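Local coordinates for pseudoazurin (Methylobacterium extorquens, PDB 1PMY), which binds a single copper ion and probably carries electrons in the periplasm, as expected of a small blue copper protein, at residues Val5-Ser10 / Phe33-Lys38; Lys38-Glu43 / Ala79-Met84; Gly85-Val90 / Lys113-Leu118. All coordinates share one frame; numbering follows the deposited sequence.

Contact 1. Residues Val5-Ser10 / Phe33-Lys38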
ATOM      1  N   VAL A   5       1.638  -1.137  10.261  1.00 11.94           N
ATOM      2  CA  VAL A   5       2.445  -0.467   9.293  1.00 11.06           C
ATOM      3  C   VAL A   5       2.597   1.005   9.758  1.00 11.09           C
ATOM      4  O   VAL A   5       1.590   1.662  10.077  1.00 10.06           O
ATOM      5  CB  VAL A   5       1.714  -0.482   7.898  1.00 10.15           C
ATOM      6  CG1 VAL A   5       2.527   0.353   6.872  1.00  9.99           C
ATOM      7  CG2 VAL A   5       1.650  -1.936   7.454  1.00 10.43           C
ATOM      8  N   LYS A   6       3.856   1.381   9.834  1.00 11.86           N
ATOM      9  CA  LYS A   6       4.288   2.705  10.223  1.00 13.25           C
ATOM     10  C   LYS A   6       4.420   3.651   8.991  1.00 12.94           C
ATOM     11  O   LYS A   6       4.958   3.240   7.969  1.00 13.64           O
ATOM     12  CB  LYS A   6       5.648   2.754  10.887  1.00 14.31           C
ATOM     13  CG  LYS A   6       6.129   1.746  11.850  1.00 16.31           C
ATOM     14  CD  LYS A   6       5.327   1.085  12.895  1.00 18.48           C
ATOM     15  CE  LYS A   6       4.268   0.072  12.496  1.00 19.38           C
ATOM     16  NZ  LYS A   6       4.954  -1.154  11.863  1.00 20.60           N
ATOM     17  N   MET A   7       3.994   4.878   9.185  1.00 12.06           N
ATOM     18  CA  MET A   7       4.129   5.971   8.165  1.00 12.41           C
ATOM     19  C   MET A   7       5.331   6.828   8.601  1.00 12.04           C
ATOM     20  O   MET A   7       5.250   7.513   9.647  1.00 12.26           O
ATOM     21  CB  MET A   7       2.785   6.719   8.139  1.00 12.90           C
ATOM     22  CG  MET A   7       1.757   5.669   7.673  1.00 14.35           C
ATOM     23  SD  MET A   7       0.148   6.513   7.387  1.00 16.61           S
ATOM     24  CE  MET A   7      -0.129   7.035   9.074  1.00 14.44           C
ATOM     25  N   LEU A   8       6.390   6.714   7.852  1.00 12.40           N
ATOM     26  CA  LEU A   8       7.676   7.354   8.222  1.00 12.01           C
ATOM     27  C   LEU A   8       8.258   8.344   7.205  1.00 12.46           C
ATOM     28  O   LEU A   8       8.177   8.194   6.026  1.00 12.30           O
ATOM     29  CB  LEU A   8       8.744   6.248   8.389  1.00 12.38           C
ATOM     30  CG  LEU A   8       8.512   5.163   9.409  1.00 13.02           C
ATOM     31  CD1 LEU A   8       9.309   3.903   9.097  1.00 13.58           C
ATOM     32  CD2 LEU A   8       8.657   5.626  10.807  1.00 13.79           C
ATOM     33  N   ASN A   9       8.848   9.360   7.832  1.00 12.22           N
ATOM     34  CA  ASN A   9       9.642  10.351   7.059  1.00 13.18           C
ATOM     35  C   ASN A   9      10.927   9.665   6.537  1.00 13.18           C
ATOM     36  O   ASN A   9      11.385   9.999   5.397  1.00 12.44           O
ATOM     37  CB  ASN A   9       9.982  11.551   7.923  1.00 13.05           C
ATOM     38  CG  ASN A   9       8.838  12.428   8.264  1.00 12.98           C
ATOM     39  OD1 ASN A   9       7.683  12.283   7.723  1.00 13.27           O
ATOM     40  ND2 ASN A   9       9.088  13.448   9.076  1.00 13.12           N
ATOM     41  N   SER A  10      11.536   8.851   7.361  1.00 14.66           N
ATOM     42  CA  SER A  10      12.803   8.150   7.041  1.00 16.38           C
ATOM     43  C   SER A  10      12.764   6.732   7.547  1.00 16.57           C
ATOM     44  O   SER A  10      12.408   6.475   8.707  1.00 17.55           O
ATOM     45  CB  SER A  10      13.987   8.994   7.522  1.00 17.42           C
ATOM     46  OG  SER A  10      15.211   8.551   6.914  1.00 18.71           O
ATOM     47  N   PHE A  33      -2.425   1.450  10.251  1.00 11.10           N
ATOM     48  CA  PHE A  33      -1.361   2.346   9.735  1.00 11.71           C
ATOM     49  C   PHE A  33      -1.118   3.356  10.907  1.00 12.54           C
ATOM     50  O   PHE A  33      -2.106   3.910  11.332  1.00 12.74           O
ATOM     51  CB  PHE A  33      -1.890   3.165   8.521  1.00 10.70           C
ATOM     52  CG  PHE A  33      -1.988   2.251   7.301  1.00 10.35           C
ATOM     53  CD1 PHE A  33      -0.909   2.036   6.521  1.00 10.38           C
ATOM     54  CD2 PHE A  33      -3.263   1.641   7.047  1.00 10.24           C
ATOM     55  CE1 PHE A  33      -0.988   1.183   5.429  1.00 10.82           C
ATOM     56  CE2 PHE A  33      -3.395   0.885   5.886  1.00 11.04           C
ATOM     57  CZ  PHE A  33      -2.250   0.614   5.108  1.00 10.86           C
ATOM     58  N   LEU A  34       0.141   3.394  11.334  1.00 13.12           N
ATOM     59  CA  LEU A  34       0.493   4.235  12.494  1.00 13.62           C
ATOM     60  C   LEU A  34       1.183   5.516  12.081  1.00 13.81           C
ATOM     61  O   LEU A  34       2.197   5.416  11.413  1.00 14.15           O
ATOM     62  CB  LEU A  34       1.423   3.341  13.366  1.00 13.82           C
ATOM     63  CG  LEU A  34       0.691   2.127  14.005  1.00 14.25           C
ATOM     64  CD1 LEU A  34       1.756   1.227  14.616  1.00 14.65           C
ATOM     65  CD2 LEU A  34      -0.369   2.573  14.960  1.00 15.16           C
ATOM     66  N   PRO A  35       0.664   6.637  12.587  1.00 13.93           N
ATOM     67  CA  PRO A  35       1.264   7.935  12.287  1.00 13.96           C
ATOM     68  C   PRO A  35       2.530   8.147  13.100  1.00 13.83           C
ATOM     69  O   PRO A  35       2.608   9.148  13.839  1.00 13.62           O
ATOM     70  CB  PRO A  35       0.103   8.912  12.616  1.00 14.48           C
ATOM     71  CG  PRO A  35      -0.551   8.251  13.833  1.00 14.72           C
ATOM     72  CD  PRO A  35      -0.552   6.744  13.455  1.00 14.01           C
ATOM     73  N   THR A  36       3.543   7.358  12.937  1.00 13.88           N
ATOM     74  CA  THR A  36       4.856   7.422  13.576  1.00 13.90           C
ATOM     75  C   THR A  36       5.355   8.838  13.435  1.00 13.86           C
ATOM     76  O   THR A  36       5.838   9.541  14.359  1.00 14.02           O
ATOM     77  CB  THR A  36       5.904   6.357  13.147  1.00 14.51           C
ATOM     78  OG1 THR A  36       5.270   5.054  13.105  1.00 15.90           O
ATOM     79  CG2 THR A  36       7.171   6.309  14.070  1.00 14.49           C
ATOM     80  N   ASP A  37       5.318   9.271  12.169  1.00 13.45           N
ATOM     81  CA  ASP A  37       5.636  10.664  11.822  1.00 13.85           C
ATOM     82  C   ASP A  37       4.289  11.224  11.322  1.00 13.85           C
ATOM     83  O   ASP A  37       3.439  10.497  10.793  1.00 15.53           O
ATOM     84  CB  ASP A  37       6.715  10.762  10.774  1.00 14.92           C
ATOM     85  CG  ASP A  37       8.106  10.377  11.270  1.00 15.40           C
ATOM     86  OD1 ASP A  37       8.498  10.890  12.314  1.00 16.74           O
ATOM     87  OD2 ASP A  37       8.839   9.671  10.605  1.00 16.07           O
ATOM     88  N   LYS A  38       4.095  12.485  11.566  1.00 13.65           N
ATOM     89  CA  LYS A  38       2.891  13.192  11.139  1.00 14.18           C
ATOM     90  C   LYS A  38       3.000  13.499   9.624  1.00 13.16           C
ATOM     91  O   LYS A  38       4.090  13.521   9.050  1.00 13.02           O
ATOM     92  CB  LYS A  38       2.962  14.546  11.921  1.00 16.29           C
ATOM     93  CG  LYS A  38       2.672  15.799  11.235  1.00 18.18           C
ATOM     94  CD  LYS A  38       3.319  17.091  11.590  1.00 20.02           C
ATOM     95  CE  LYS A  38       4.863  17.016  11.609  1.00 20.68           C
ATOM     96  NZ  LYS A  38       5.419  17.496  10.294  1.00 21.53           N
TER
HETATM   97  O   HOH W   1       5.891  14.020   6.887  1.00 22.17           O
HETATM   98  O   HOH W   2       6.628  15.055   9.785  1.00 47.74           O
HETATM   99  O   HOH W   3      11.298   9.016  10.513  1.00 28.90           O
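Asp37 reaches Asn9 because its CG stands anti to its own carbonyl carbon, beside the backbone N (chi1 -71°), which carries the carboxylate toward segment 5-10. In Met7 the only bend lies at the last torsion, so that CE folds against the backbone where Leu34 joins Pro35 and comes to 3.6 Å from Pro35 CA. The bond from Asn9 N to Asp37 OD2 is 2.8 Å long and almost straight at the hydrogen (172°), yet it arrives on the anti side of the carboxylate and 25° out of its plane. The amide of Asn9 lies stacked over this carboxylate, the two planes being close to parallel. A water that also accepts from Ser10 N gives OD2 a second donor. Two further waters tie the Asn9 amide to Lys38 O, and one of them also accepts from Lys38 NZ.

Strands 2-8 and 30-34 run here as a parallel pair in the beta sandwich of the cupredoxin fold, with Leu34 N donating to Val5 O at 2.6 Å and Met7 N to Leu34 O. Beyond Leu34 the chain leaves the strand through an inverse gamma turn centred on Pro35, but Asp37 N returns to Met7 O at 3.1 Å.

Val5 and Phe33 point the same way from the pair; Val5 CG1 lies 3.8 Å from Phe33 CD1, while Met7 SD crosses to Phe33 CB. The other face carries Lys6 and Leu34, side by side and tight, with Lys6 CE only 3.5 Å from Leu34 CD1. Bends along the lysine chain turn NZ back to the carbonyl of Ala4. Farther along, toward the turn, Leu8 CD2 rests on Thr36 CG2 at 3.6 Å.

Contact 2. Residues Lys38-Glu43 / Ala79-Met84. With CU (copper (II) ion), chain B.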
ATOM      1  N   LYS A  38       4.095  12.485  11.566  1.00 13.65           N
ATOM      2  CA  LYS A  38       2.891  13.192  11.139  1.00 14.18           C
ATOM      3  C   LYS A  38       3.000  13.499   9.624  1.00 13.16           C
ATOM      4  O   LYS A  38       4.090  13.521   9.050  1.00 13.02           O
ATOM      5  CB  LYS A  38       2.962  14.546  11.921  1.00 16.29           C
ATOM      6  CG  LYS A  38       2.672  15.799  11.235  1.00 18.18           C
ATOM      7  CD  LYS A  38       3.319  17.091  11.590  1.00 20.02           C
ATOM      8  CE  LYS A  38       4.863  17.016  11.609  1.00 20.68           C
ATOM      9  NZ  LYS A  38       5.419  17.496  10.294  1.00 21.53           N
ATOM     10  N   GLY A  39       1.824  13.893   9.108  1.00 11.92           N
ATOM     11  CA  GLY A  39       1.786  14.375   7.709  1.00 10.44           C
ATOM     12  C   GLY A  39       1.665  13.247   6.664  1.00 10.56           C
ATOM     13  O   GLY A  39       1.953  13.571   5.510  1.00 10.60           O
ATOM     14  N   HIS A  40       1.325  12.074   7.053  1.00  9.60           N
ATOM     15  CA  HIS A  40       1.142  10.950   6.096  1.00 10.16           C
ATOM     16  C   HIS A  40      -0.296  10.487   6.075  1.00  9.63           C
ATOM     17  O   HIS A  40      -0.996  10.664   7.090  1.00  9.13           O
ATOM     18  CB  HIS A  40       2.148   9.849   6.355  1.00 10.41           C
ATOM     19  CG  HIS A  40       3.569  10.243   6.346  1.00 11.36           C
ATOM     20  ND1 HIS A  40       4.402  10.606   5.320  1.00 11.17           N
ATOM     21  CD2 HIS A  40       4.375  10.346   7.480  1.00 11.43           C
ATOM     22  CE1 HIS A  40       5.599  10.879   5.741  1.00 11.87           C
ATOM     23  NE2 HIS A  40       5.609  10.702   7.037  1.00 12.30           N
ATOM     24  N   ASN A  41      -0.705   9.895   4.942  1.00  8.74           N
ATOM     25  CA  ASN A  41      -2.054   9.242   4.902  1.00  9.24           C
ATOM     26  C   ASN A  41      -1.860   7.955   4.058  1.00  8.51           C
ATOM     27  O   ASN A  41      -0.768   7.679   3.554  1.00  8.68           O
ATOM     28  CB  ASN A  41      -3.227  10.054   4.520  1.00  9.54           C
ATOM     29  CG  ASN A  41      -3.336  10.342   3.010  1.00  9.35           C
ATOM     30  OD1 ASN A  41      -2.282  10.131   2.350  1.00  9.49           O
ATOM     31  ND2 ASN A  41      -4.590  10.526   2.639  1.00 10.40           N
ATOM     32  N   VAL A  42      -3.017   7.371   3.787  1.00  9.28           N
ATOM     33  CA  VAL A  42      -3.118   6.183   2.936  1.00  9.23           C
ATOM     34  C   VAL A  42      -4.329   6.390   1.979  1.00  9.21           C
ATOM     35  O   VAL A  42      -5.446   6.818   2.371  1.00  9.30           O
ATOM     36  CB  VAL A  42      -3.396   4.924   3.851  1.00  9.88           C
ATOM     37  CG1 VAL A  42      -3.297   3.691   2.909  1.00 10.73           C
ATOM     38  CG2 VAL A  42      -2.210   4.753   4.847  1.00 10.38           C
ATOM     39  N   GLU A  43      -4.029   6.116   0.725  1.00  8.58           N
ATOM     40  CA  GLU A  43      -5.127   6.275  -0.289  1.00  7.52           C
ATOM     41  C   GLU A  43      -4.921   5.242  -1.356  1.00  7.18           C
ATOM     42  O   GLU A  43      -3.763   4.930  -1.792  1.00  7.20           O
ATOM     43  CB  GLU A  43      -5.183   7.684  -0.890  1.00  7.41           C
ATOM     44  CG  GLU A  43      -6.248   7.906  -1.962  1.00  7.73           C
ATOM     45  CD  GLU A  43      -6.453   9.311  -2.450  1.00  8.69           C
ATOM     46  OE1 GLU A  43      -5.782  10.167  -1.889  1.00  9.94           O
ATOM     47  OE2 GLU A  43      -7.292   9.576  -3.314  1.00  9.91           O
ATOM     48  N   ALA A  79      -0.982  10.220  -0.134  1.00  7.95           N
ATOM     49  CA  ALA A  79      -1.294  11.329  -1.060  1.00  8.39           C
ATOM     50  C   ALA A  79      -0.336  12.425  -1.187  1.00  8.70           C
ATOM     51  O   ALA A  79       0.196  12.647  -2.332  1.00  8.97           O
ATOM     52  CB  ALA A  79      -2.747  11.637  -1.209  1.00  8.86           C
ATOM     53  N   PRO A  80       0.044  13.128  -0.112  1.00  8.63           N
ATOM     54  CA  PRO A  80       0.987  14.240  -0.183  1.00  9.30           C
ATOM     55  C   PRO A  80       2.394  13.763  -0.620  1.00  9.00           C
ATOM     56  O   PRO A  80       3.048  14.638  -1.261  1.00  9.50           O
ATOM     57  CB  PRO A  80       1.101  14.731   1.257  1.00  9.10           C
ATOM     58  CG  PRO A  80       0.413  13.746   2.108  1.00  8.82           C
ATOM     59  CD  PRO A  80      -0.591  12.925   1.252  1.00  8.39           C
ATOM     60  N   HIS A  81       2.780  12.482  -0.398  1.00  8.99           N
ATOM     61  CA  HIS A  81       4.130  12.073  -0.824  1.00  8.86           C
ATOM     62  C   HIS A  81       4.187  11.061  -1.943  1.00  8.62           C
ATOM     63  O   HIS A  81       5.148  10.260  -2.033  1.00  9.71           O
ATOM     64  CB  HIS A  81       5.001  11.520   0.399  1.00  9.36           C
ATOM     65  CG  HIS A  81       4.944  12.482   1.524  1.00  9.74           C
ATOM     66  ND1 HIS A  81       4.512  12.138   2.805  1.00 10.94           N
ATOM     67  CD2 HIS A  81       5.305  13.796   1.545  1.00 10.25           C
ATOM     68  CE1 HIS A  81       4.623  13.263   3.564  1.00 10.28           C
ATOM     69  NE2 HIS A  81       5.113  14.224   2.865  1.00 11.16           N
ATOM     70  N   TYR A  82       3.162  10.975  -2.790  1.00  8.86           N
ATOM     71  CA  TYR A  82       3.191   9.991  -3.922  1.00  8.55           C
ATOM     72  C   TYR A  82       4.338  10.249  -4.903  1.00  9.95           C
ATOM     73  O   TYR A  82       5.061   9.292  -5.218  1.00 11.31           O
ATOM     74  CB  TYR A  82       1.772   9.995  -4.528  1.00  7.97           C
ATOM     75  CG  TYR A  82       1.723   9.174  -5.818  1.00  8.51           C
ATOM     76  CD1 TYR A  82       1.955   7.815  -5.895  1.00  8.36           C
ATOM     77  CD2 TYR A  82       1.612   9.895  -7.022  1.00  8.86           C
ATOM     78  CE1 TYR A  82       1.926   7.126  -7.127  1.00  8.87           C
ATOM     79  CE2 TYR A  82       1.663   9.236  -8.267  1.00  8.80           C
ATOM     80  CZ  TYR A  82       1.705   7.862  -8.309  1.00  9.05           C
ATOM     81  OH  TYR A  82       1.858   7.268  -9.550  1.00  7.44           O
ATOM     82  N   MET A  83       4.585  11.505  -5.236  1.00 11.68           N
ATOM     83  CA  MET A  83       5.632  11.931  -6.164  1.00 14.24           C
ATOM     84  C   MET A  83       7.021  11.587  -5.611  1.00 14.72           C
ATOM     85  O   MET A  83       8.008  11.382  -6.301  1.00 15.21           O
ATOM     86  CB  MET A  83       5.529  13.430  -6.503  1.00 16.39           C
ATOM     87  CG  MET A  83       4.489  13.777  -7.491  1.00 19.05           C
ATOM     88  SD  MET A  83       4.699  12.958  -9.062  1.00 22.50           S
ATOM     89  CE  MET A  83       6.272  13.481  -9.744  1.00 22.02           C
ATOM     90  N   MET A  84       7.117  11.481  -4.274  1.00 13.75           N
ATOM     91  CA  MET A  84       8.254  11.077  -3.501  1.00 14.11           C
ATOM     92  C   MET A  84       8.336   9.563  -3.284  1.00 13.47           C
ATOM     93  O   MET A  84       9.233   9.127  -2.601  1.00 13.45           O
ATOM     94  CB  MET A  84       8.273  11.809  -2.128  1.00 16.15           C
ATOM     95  CG  MET A  84       8.763  13.243  -2.413  1.00 18.40           C
ATOM     96  SD  MET A  84       8.794  14.089  -0.764  1.00 21.67           S
ATOM     97  CE  MET A  84      10.461  13.463  -0.229  1.00 20.91           C
TER
HETATM   98 CU    CU B 124       3.576  10.521   3.426  1.00 12.48          CU
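His40 and His81 meet through the copper ion that both coordinate by ND1, at 2.1 Å from His40 ND1 and 2.0 Å from His81 ND1. The shared metal draws the two nitrogens to 2.9 Å of each other, His40 ND1 to His81 ND1, without any hydrogen bond between them. The imidazoles touch rim to rim with their planes 62° apart, and neither lies over the other's face. Cys78 and Met86 complete the site, the type 1 copper centre of the cupredoxins.

One direct hydrogen bond joins the segments. Ala79 N donates to Asn41 OD1 at 2.8 Å, lying in the plane of the side-chain carbonyl, though the bond is bent to 142° at the hydrogen. Asn41 has CG in the crowded position between its backbone N and carbonyl carbon, and its ND2 is held by Thr58 O, so the amide is gripped at both ends.

Van der Waals contacts fill in around these bonds. Pro80 CD sits 3.4 Å from Asn41 OD1, and its CG approaches the carbonyl of Gly39; Pro80 CB also lies over one face of the His81 ring. Gly39 O comes to 3.3 Å from His81 CE1. Farther along, the extended Glu43 brings OE1 near the Ala79 methyl, while OE2 bonds to Tyr55.

With ND1 of each ring bound to copper, NE2 is the nitrogen remote from the metal; that of His40 makes a weak hydrogen bond to Asn9 OD1. Asn41 links the two ligand-bearing loops directly, which is consistent with a fairly rigid setting for the metal.

Contact 3. Residues Gly85-Val90 / Lys113-Leu118; sequences GMVALV and KRLDPL
Arg114 reaches Gly85, and Leu115 and Leu118 reach Val87 and Leu89, where the C-terminal helix 109-120 packs against strand 87-92 of the cupredoxin beta sandwich. The arginine chain is extended from CG to NE, with CG anti to its carbonyl carbon (chi1 -84°), and so spans the end of the strand to bring its head to the loop before it. NH1 meets Gly85 O at the edge of the guanidinium, near its plane, in a weak bond of 3.0 Å with a hydrogen angle of 143°. Stronger bonds run from the same head to the carbonyls of Met15 and Met16, so this group ties three parts of the chain together.

The apolar contacts are looser. Val87 CG2, placed between its backbone N and carbonyl carbon, meets Leu115 CD2 at 4.1 Å, the two side chains crossing at about a right angle. Leu89 has CG anti to the backbone N and slides past Leu118 in the reverse sense, CD2 coming 3.9 Å from Leu118 CB. Met86 turns away from the helix on a fully extended side chain that carries its SD to the copper ion.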
ATOM      1  N   GLY A  85       7.496   8.763  -3.924  1.00 11.97           N
ATOM      2  CA  GLY A  85       7.561   7.326  -3.857  1.00 11.61           C
ATOM      3  C   GLY A  85       6.990   6.691  -2.595  1.00 10.59           C
ATOM      4  O   GLY A  85       7.337   5.501  -2.370  1.00 11.04           O
ATOM      5  N   MET A  86       6.115   7.394  -1.872  1.00  9.86           N
ATOM      6  CA  MET A  86       5.587   6.698  -0.625  1.00  9.12           C
ATOM      7  C   MET A  86       4.390   5.838  -1.011  1.00  8.52           C
ATOM      8  O   MET A  86       3.257   6.356  -1.168  1.00  9.92           O
ATOM      9  CB  MET A  86       5.174   7.786   0.392  1.00  9.30           C
ATOM     10  CG  MET A  86       5.071   7.054   1.754  1.00  9.60           C
ATOM     11  SD  MET A  86       5.052   8.338   3.091  1.00  9.33           S
ATOM     12  CE  MET A  86       4.386   7.286   4.420  1.00  8.68           C
ATOM     13  N   VAL A  87       4.618   4.575  -1.234  1.00  8.88           N
ATOM     14  CA  VAL A  87       3.684   3.554  -1.688  1.00  9.95           C
ATOM     15  C   VAL A  87       3.854   2.242  -0.937  1.00  9.85           C
ATOM     16  O   VAL A  87       4.970   1.984  -0.442  1.00 10.30           O
ATOM     17  CB  VAL A  87       3.808   3.364  -3.254  1.00  9.75           C
ATOM     18  CG1 VAL A  87       3.320   4.613  -3.970  1.00  9.80           C
ATOM     19  CG2 VAL A  87       5.263   3.037  -3.631  1.00  9.49           C
ATOM     20  N   ALA A  88       2.863   1.435  -0.915  1.00 10.13           N
ATOM     21  CA  ALA A  88       2.888   0.117  -0.313  1.00  9.36           C
ATOM     22  C   ALA A  88       2.008  -0.819  -1.216  1.00 10.24           C
ATOM     23  O   ALA A  88       1.047  -0.381  -1.865  1.00 10.99           O
ATOM     24  CB  ALA A  88       2.224   0.175   1.065  1.00  8.88           C
ATOM     25  N   LEU A  89       2.351  -2.079  -1.022  1.00 11.12           N
ATOM     26  CA  LEU A  89       1.611  -3.150  -1.757  1.00 11.48           C
ATOM     27  C   LEU A  89       1.084  -4.169  -0.734  1.00 10.55           C
ATOM     28  O   LEU A  89       1.894  -4.611   0.144  1.00 10.09           O
ATOM     29  CB  LEU A  89       2.599  -3.678  -2.783  1.00 12.85           C
ATOM     30  CG  LEU A  89       2.109  -4.682  -3.769  1.00 14.40           C
ATOM     31  CD1 LEU A  89       1.209  -3.944  -4.779  1.00 14.53           C
ATOM     32  CD2 LEU A  89       3.362  -5.190  -4.550  1.00 14.29           C
ATOM     33  N   VAL A  90      -0.169  -4.457  -0.863  1.00 10.33           N
ATOM     34  CA  VAL A  90      -0.931  -5.384  -0.012  1.00 10.02           C
ATOM     35  C   VAL A  90      -1.412  -6.573  -0.825  1.00  9.64           C
ATOM     36  O   VAL A  90      -2.130  -6.348  -1.814  1.00  8.48           O
ATOM     37  CB  VAL A  90      -2.090  -4.697   0.773  1.00 10.09           C
ATOM     38  CG1 VAL A  90      -2.842  -5.657   1.654  1.00  9.54           C
ATOM     39  CG2 VAL A  90      -1.498  -3.497   1.524  1.00  9.54           C
ATOM     40  N   LYS A 113      10.528   2.476  -9.236  1.00 13.39           N
ATOM     41  CA  LYS A 113      11.724   1.753  -8.775  1.00 13.88           C
ATOM     42  C   LYS A 113      11.480   1.133  -7.433  1.00 13.59           C
ATOM     43  O   LYS A 113      12.218   0.143  -7.080  1.00 14.34           O
ATOM     44  CB  LYS A 113      12.983   2.599  -8.838  1.00 15.31           C
ATOM     45  CG  LYS A 113      13.409   3.075 -10.216  1.00 17.09           C
ATOM     46  CD  LYS A 113      13.046   2.133 -11.325  1.00 18.78           C
ATOM     47  CE  LYS A 113      13.933   0.912 -11.402  1.00 20.11           C
ATOM     48  NZ  LYS A 113      14.422   0.802 -12.865  1.00 21.29           N
ATOM     49  N   ARG A 114      10.601   1.750  -6.695  1.00 11.63           N
ATOM     50  CA  ARG A 114      10.246   1.199  -5.365  1.00 11.85           C
ATOM     51  C   ARG A 114       9.338   0.017  -5.497  1.00 12.12           C
ATOM     52  O   ARG A 114       9.420  -0.928  -4.688  1.00 12.86           O
ATOM     53  CB  ARG A 114       9.628   2.307  -4.503  1.00 11.82           C
ATOM     54  CG  ARG A 114      10.812   3.087  -3.869  1.00 12.43           C
ATOM     55  CD  ARG A 114      10.250   3.934  -2.778  1.00 11.44           C
ATOM     56  NE  ARG A 114      11.346   4.789  -2.262  1.00 12.24           N
ATOM     57  CZ  ARG A 114      11.087   5.692  -1.316  1.00 12.35           C
ATOM     58  NH1 ARG A 114       9.851   5.908  -0.826  1.00 11.02           N
ATOM     59  NH2 ARG A 114      12.151   6.293  -0.791  1.00 12.54           N
ATOM     60  N   LEU A 115       8.386   0.078  -6.456  1.00 11.54           N
ATOM     61  CA  LEU A 115       7.441  -1.027  -6.624  1.00 11.04           C
ATOM     62  C   LEU A 115       8.061  -2.272  -7.227  1.00 11.19           C
ATOM     63  O   LEU A 115       7.590  -3.385  -6.937  1.00 10.97           O
ATOM     64  CB  LEU A 115       6.239  -0.615  -7.521  1.00 11.39           C
ATOM     65  CG  LEU A 115       5.270   0.341  -6.881  1.00 12.36           C
ATOM     66  CD1 LEU A 115       4.320   0.881  -7.918  1.00 12.92           C
ATOM     67  CD2 LEU A 115       4.517  -0.378  -5.764  1.00 12.65           C
ATOM     68  N   ASP A 116       9.053  -2.046  -8.122  1.00 11.46           N
ATOM     69  CA  ASP A 116       9.658  -3.197  -8.800  1.00 12.57           C
ATOM     70  C   ASP A 116      10.019  -4.403  -7.974  1.00 12.29           C
ATOM     71  O   ASP A 116       9.718  -5.574  -8.299  1.00 11.73           O
ATOM     72  CB  ASP A 116      10.795  -2.761  -9.727  1.00 13.63           C
ATOM     73  CG  ASP A 116      10.272  -2.074 -10.962  1.00 14.74           C
ATOM     74  OD1 ASP A 116       9.077  -2.169 -11.242  1.00 15.21           O
ATOM     75  OD2 ASP A 116      11.073  -1.379 -11.622  1.00 16.79           O
ATOM     76  N   PRO A 117      10.771  -4.166  -6.897  1.00 12.68           N
ATOM     77  CA  PRO A 117      11.210  -5.247  -6.021  1.00 12.37           C
ATOM     78  C   PRO A 117      10.077  -5.824  -5.196  1.00 12.07           C
ATOM     79  O   PRO A 117      10.187  -7.045  -4.937  1.00 13.27           O
ATOM     80  CB  PRO A 117      12.378  -4.731  -5.267  1.00 12.61           C
ATOM     81  CG  PRO A 117      12.565  -3.328  -5.710  1.00 12.18           C
ATOM     82  CD  PRO A 117      11.349  -2.884  -6.506  1.00 12.31           C
ATOM     83  N   LEU A 118       9.041  -5.042  -4.980  1.00 11.49           N
ATOM     84  CA  LEU A 118       7.883  -5.544  -4.219  1.00 11.60           C
ATOM     85  C   LEU A 118       7.126  -6.505  -5.134  1.00 11.91           C
ATOM     86  O   LEU A 118       6.795  -7.628  -4.726  1.00 12.35           O
ATOM     87  CB  LEU A 118       7.033  -4.440  -3.629  1.00 12.05           C
ATOM     88  CG  LEU A 118       7.690  -3.424  -2.712  1.00 11.34           C
ATOM     89  CD1 LEU A 118       6.879  -2.241  -2.293  1.00 11.79           C
ATOM     90  CD2 LEU A 118       8.548  -4.024  -1.628  1.00 12.09           C
TER

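All three contacts reach the copper site, to different degrees. Contact 2 supplies the two histidines, and contact 3 adds Met86, whose SD lies 3.2 Å from His40 ND1; the fourth ligand, Cys78, lies just before segment 79-84. Contact 1 gives no ligand but backs the site: Asn9 OD1 is 2.7 Å from His40 NE2, which may help to fix the rotation of the ring, and Met7 CA lies 4.0 Å from Met86 CE. The centres of contacts 1 and 2 are about 10 Å apart, those of contacts 1 and 3 about 16 Å. Between contacts 2 and 3, Met86 N and His81 O, 3.0 Å apart, probably form a hydrogen bond, connecting one ligand to the next.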